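Local coordinates for protein enoyl CoA hydratase/isomerase (Crotonase) (Legionella pneumophila subsp. pneumophila, PDB 3I47) that probably acts as an enoyl-CoA hydratase or isomerase of the crotonase family, at residues V49-L54 against P99-A104. Sequence-based numbering, arbitrary orientation.
Sequences VRVIVL and PKPTIA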
ATOM      1  N   VAL A  49     -15.788   4.240   3.472  1.00 18.43           N
ATOM      2  CA  VAL A  49     -14.661   3.420   3.021  1.00 17.00           C
ATOM      3  C   VAL A  49     -14.025   2.710   4.209  1.00 16.37           C
ATOM      4  O   VAL A  49     -13.691   3.348   5.205  1.00 17.36           O
ATOM      5  CB  VAL A  49     -13.600   4.291   2.287  1.00 16.06           C
ATOM      6  CG1 VAL A  49     -12.342   3.474   1.948  1.00 16.97           C
ATOM      7  CG2 VAL A  49     -14.183   4.871   1.017  1.00 18.49           C
ATOM      8  N   ARG A  50     -13.874   1.390   4.102  1.00 15.46           N
ATOM      9  CA  ARG A  50     -13.162   0.605   5.104  1.00 16.04           C
ATOM     10  C   ARG A  50     -11.798   0.155   4.622  1.00 16.56           C
ATOM     11  O   ARG A  50     -10.887   0.003   5.437  1.00 17.82           O
ATOM     12  CB  ARG A  50     -13.966  -0.627   5.533  1.00 15.92           C
ATOM     13  CG  ARG A  50     -15.177  -0.307   6.395  1.00 17.05           C
ATOM     14  CD  ARG A  50     -15.924  -1.560   6.787  1.00 16.32           C
ATOM     15  NE  ARG A  50     -17.136  -1.227   7.546  1.00 17.70           N
ATOM     16  CZ  ARG A  50     -18.099  -2.095   7.843  1.00 16.32           C
ATOM     17  NH1 ARG A  50     -18.003  -3.361   7.454  1.00 17.45           N
ATOM     18  NH2 ARG A  50     -19.170  -1.685   8.510  1.00 17.58           N
ATOM     19  N   VAL A  51     -11.660  -0.092   3.318  1.00 14.97           N
ATOM     20  CA  VAL A  51     -10.400  -0.630   2.765  1.00 14.34           C
ATOM     21  C   VAL A  51     -10.037   0.209   1.550  1.00 13.74           C
ATOM     22  O   VAL A  51     -10.919   0.596   0.790  1.00 13.75           O
ATOM     23  CB  VAL A  51     -10.556  -2.124   2.357  1.00 14.34           C
ATOM     24  CG1 VAL A  51      -9.281  -2.684   1.671  1.00 15.51           C
ATOM     25  CG2 VAL A  51     -10.932  -2.993   3.585  1.00 15.37           C
ATOM     26  N   ILE A  52      -8.747   0.494   1.391  1.00 13.68           N
ATOM     27  CA  ILE A  52      -8.258   1.285   0.258  1.00 13.96           C
ATOM     28  C   ILE A  52      -7.380   0.438  -0.650  1.00 13.96           C
ATOM     29  O   ILE A  52      -6.461  -0.227  -0.173  1.00 13.73           O
ATOM     30  CB  ILE A  52      -7.473   2.497   0.773  1.00 14.29           C
ATOM     31  CG1 ILE A  52      -8.405   3.395   1.606  1.00 16.10           C
ATOM     32  CG2 ILE A  52      -6.880   3.311  -0.394  1.00 16.06           C
ATOM     33  CD1 ILE A  52      -7.676   4.479   2.399  1.00 16.54           C
ATOM     34  N   VAL A  53      -7.671   0.478  -1.949  1.00 13.91           N
ATOM     35  CA  VAL A  53      -6.882  -0.236  -2.960  1.00 13.52           C
ATOM     36  C   VAL A  53      -6.237   0.751  -3.929  1.00 14.16           C
ATOM     37  O   VAL A  53      -6.916   1.622  -4.468  1.00 15.01           O
ATOM     38  CB  VAL A  53      -7.762  -1.244  -3.761  1.00 13.72           C
ATOM     39  CG1 VAL A  53      -6.987  -1.876  -4.899  1.00 14.78           C
ATOM     40  CG2 VAL A  53      -8.285  -2.331  -2.840  1.00 15.34           C
ATOM     41  N   LEU A  54      -4.927   0.621  -4.113  1.00 13.43           N
ATOM     42  CA  LEU A  54      -4.212   1.334  -5.180  1.00 13.92           C
ATOM     43  C   LEU A  54      -3.943   0.354  -6.308  1.00 13.17           C
ATOM     44  O   LEU A  54      -3.290  -0.672  -6.103  1.00 13.99           O
ATOM     45  CB  LEU A  54      -2.870   1.881  -4.670  1.00 15.72           C
ATOM     46  CG  LEU A  54      -2.825   2.669  -3.350  1.00 22.06           C
ATOM     47  CD1 LEU A  54      -1.387   3.143  -3.058  1.00 18.20           C
ATOM     48  CD2 LEU A  54      -3.814   3.850  -3.338  1.00 18.42           C
ATOM     49  N   PRO A  99      -5.151   4.596   9.009  1.00 13.95           N
ATOM     50  CA  PRO A  99      -5.654   3.635  10.008  1.00 14.47           C
ATOM     51  C   PRO A  99      -6.400   2.483   9.341  1.00 15.30           C
ATOM     52  O   PRO A  99      -6.546   1.413   9.944  1.00 15.88           O
ATOM     53  CB  PRO A  99      -6.637   4.452  10.858  1.00 15.30           C
ATOM     54  CG  PRO A  99      -6.538   5.854  10.391  1.00 20.19           C
ATOM     55  CD  PRO A  99      -5.844   5.893   9.059  1.00 14.68           C
ATOM     56  N   LYS A 100      -6.891   2.715   8.126  1.00 14.72           N
ATOM     57  CA  LYS A 100      -7.600   1.688   7.348  1.00 14.74           C
ATOM     58  C   LYS A 100      -6.617   0.787   6.585  1.00 14.33           C
ATOM     59  O   LYS A 100      -5.524   1.237   6.193  1.00 14.90           O
ATOM     60  CB  LYS A 100      -8.554   2.353   6.345  1.00 14.54           C
ATOM     61  CG  LYS A 100      -9.515   3.330   7.003  1.00 15.98           C
ATOM     62  CD  LYS A 100     -10.388   4.037   5.994  1.00 14.73           C
ATOM     63  CE  LYS A 100     -11.312   4.974   6.744  1.00 15.88           C
ATOM     64  NZ  LYS A 100     -12.284   5.681   5.873  1.00 16.14           N
ATOM     65  N   PRO A 101      -6.998  -0.484   6.352  1.00 13.58           N
ATOM     66  CA  PRO A 101      -6.153  -1.383   5.544  1.00 13.78           C
ATOM     67  C   PRO A 101      -5.902  -0.824   4.153  1.00 13.84           C
ATOM     68  O   PRO A 101      -6.820  -0.293   3.515  1.00 13.95           O
ATOM     69  CB  PRO A 101      -6.984  -2.657   5.421  1.00 14.66           C
ATOM     70  CG  PRO A 101      -7.932  -2.608   6.589  1.00 14.68           C
ATOM     71  CD  PRO A 101      -8.194  -1.165   6.892  1.00 14.01           C
ATOM     72  N   THR A 102      -4.660  -0.941   3.698  1.00 13.23           N
ATOM     73  CA  THR A 102      -4.273  -0.497   2.353  1.00 13.59           C
ATOM     74  C   THR A 102      -3.703  -1.659   1.546  1.00 13.50           C
ATOM     75  O   THR A 102      -2.930  -2.476   2.067  1.00 13.58           O
ATOM     76  CB  THR A 102      -3.234   0.622   2.417  1.00 14.59           C
ATOM     77  OG1 THR A 102      -2.127   0.199   3.213  1.00 14.62           O
ATOM     78  CG2 THR A 102      -3.837   1.889   3.017  1.00 15.27           C
ATOM     79  N   ILE A 103      -4.081  -1.722   0.274  1.00 13.06           N
ATOM     80  CA  ILE A 103      -3.697  -2.832  -0.606  1.00 12.86           C
ATOM     81  C   ILE A 103      -3.196  -2.251  -1.912  1.00 13.43           C
ATOM     82  O   ILE A 103      -3.879  -1.404  -2.507  1.00 14.58           O
ATOM     83  CB  ILE A 103      -4.898  -3.752  -0.919  1.00 12.98           C
ATOM     84  CG1 ILE A 103      -5.383  -4.436   0.360  1.00 14.47           C
ATOM     85  CG2 ILE A 103      -4.529  -4.800  -1.982  1.00 15.11           C
ATOM     86  CD1 ILE A 103      -6.741  -5.094   0.209  1.00 14.14           C
ATOM     87  N   ALA A 104      -2.022  -2.700  -2.349  1.00 12.68           N
ATOM     88  CA  ALA A 104      -1.519  -2.376  -3.706  1.00 11.79           C
ATOM     89  C   ALA A 104      -1.718  -3.564  -4.635  1.00 12.54           C
ATOM     90  O   ALA A 104      -1.396  -4.694  -4.260  1.00 13.64           O
ATOM     91  CB  ALA A 104      -0.039  -2.005  -3.656  1.00 12.06           C
TER
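The ammonium group of Lys-100 ties the loop before one strand to the loop before its neighbour: NZ gives a 2.8 Å hydrogen bond to Val-49 O, and further carbonyls, Ala-43 O and, weakly, Ile-44 O, at the end of helix 30-45, also take bonds from it. The donor lies 29° out of the Val-49 carbonyl plane. Lys-100 reaches that far because its chain is fully extended beyond CG, running alongside the backbone of Val-49 and Arg-50, with CB 3.4 Å from Arg-50 O. The same oxygen lies 3.3 Å from CD of Pro-101, a contact without a hydrogen bond since proline has no N-H to offer. Beyond this point regular parallel pairing sets in. Ile-52 is bonded through both its backbone N and its O: N gives to Pro-101 O at 3.0 Å and O accepts from Ile-103 N at 2.8 Å; Ile-103 O then takes the N-H of Leu-54. CA-H groups of Thr-102, Val-53 and Ala-104 add close approaches to carbonyls of the facing strand. On one face CD1 of Ile-103 meets CG1 of Val-51 at 3.8 Å, while its CB lies against CG2 of Val-53. Helix 189-201 covers this side, Ile-200 against Val-51 and Pro-101 and Ala-197 against Ile-103, whereas Val-53 packs on Val-14 and Leu-16 of strand 14-19. The other face carries Ile-52, packed on Leu-40 and Ala-43 of helix 30-45, and Thr-102, whose OG1 bonds Asp-122 N. The two strands are adjacent, central members of the crotonase-fold sheet, with strand 14-19 flanking 51-56 and strand 123-127 flanking 102-106.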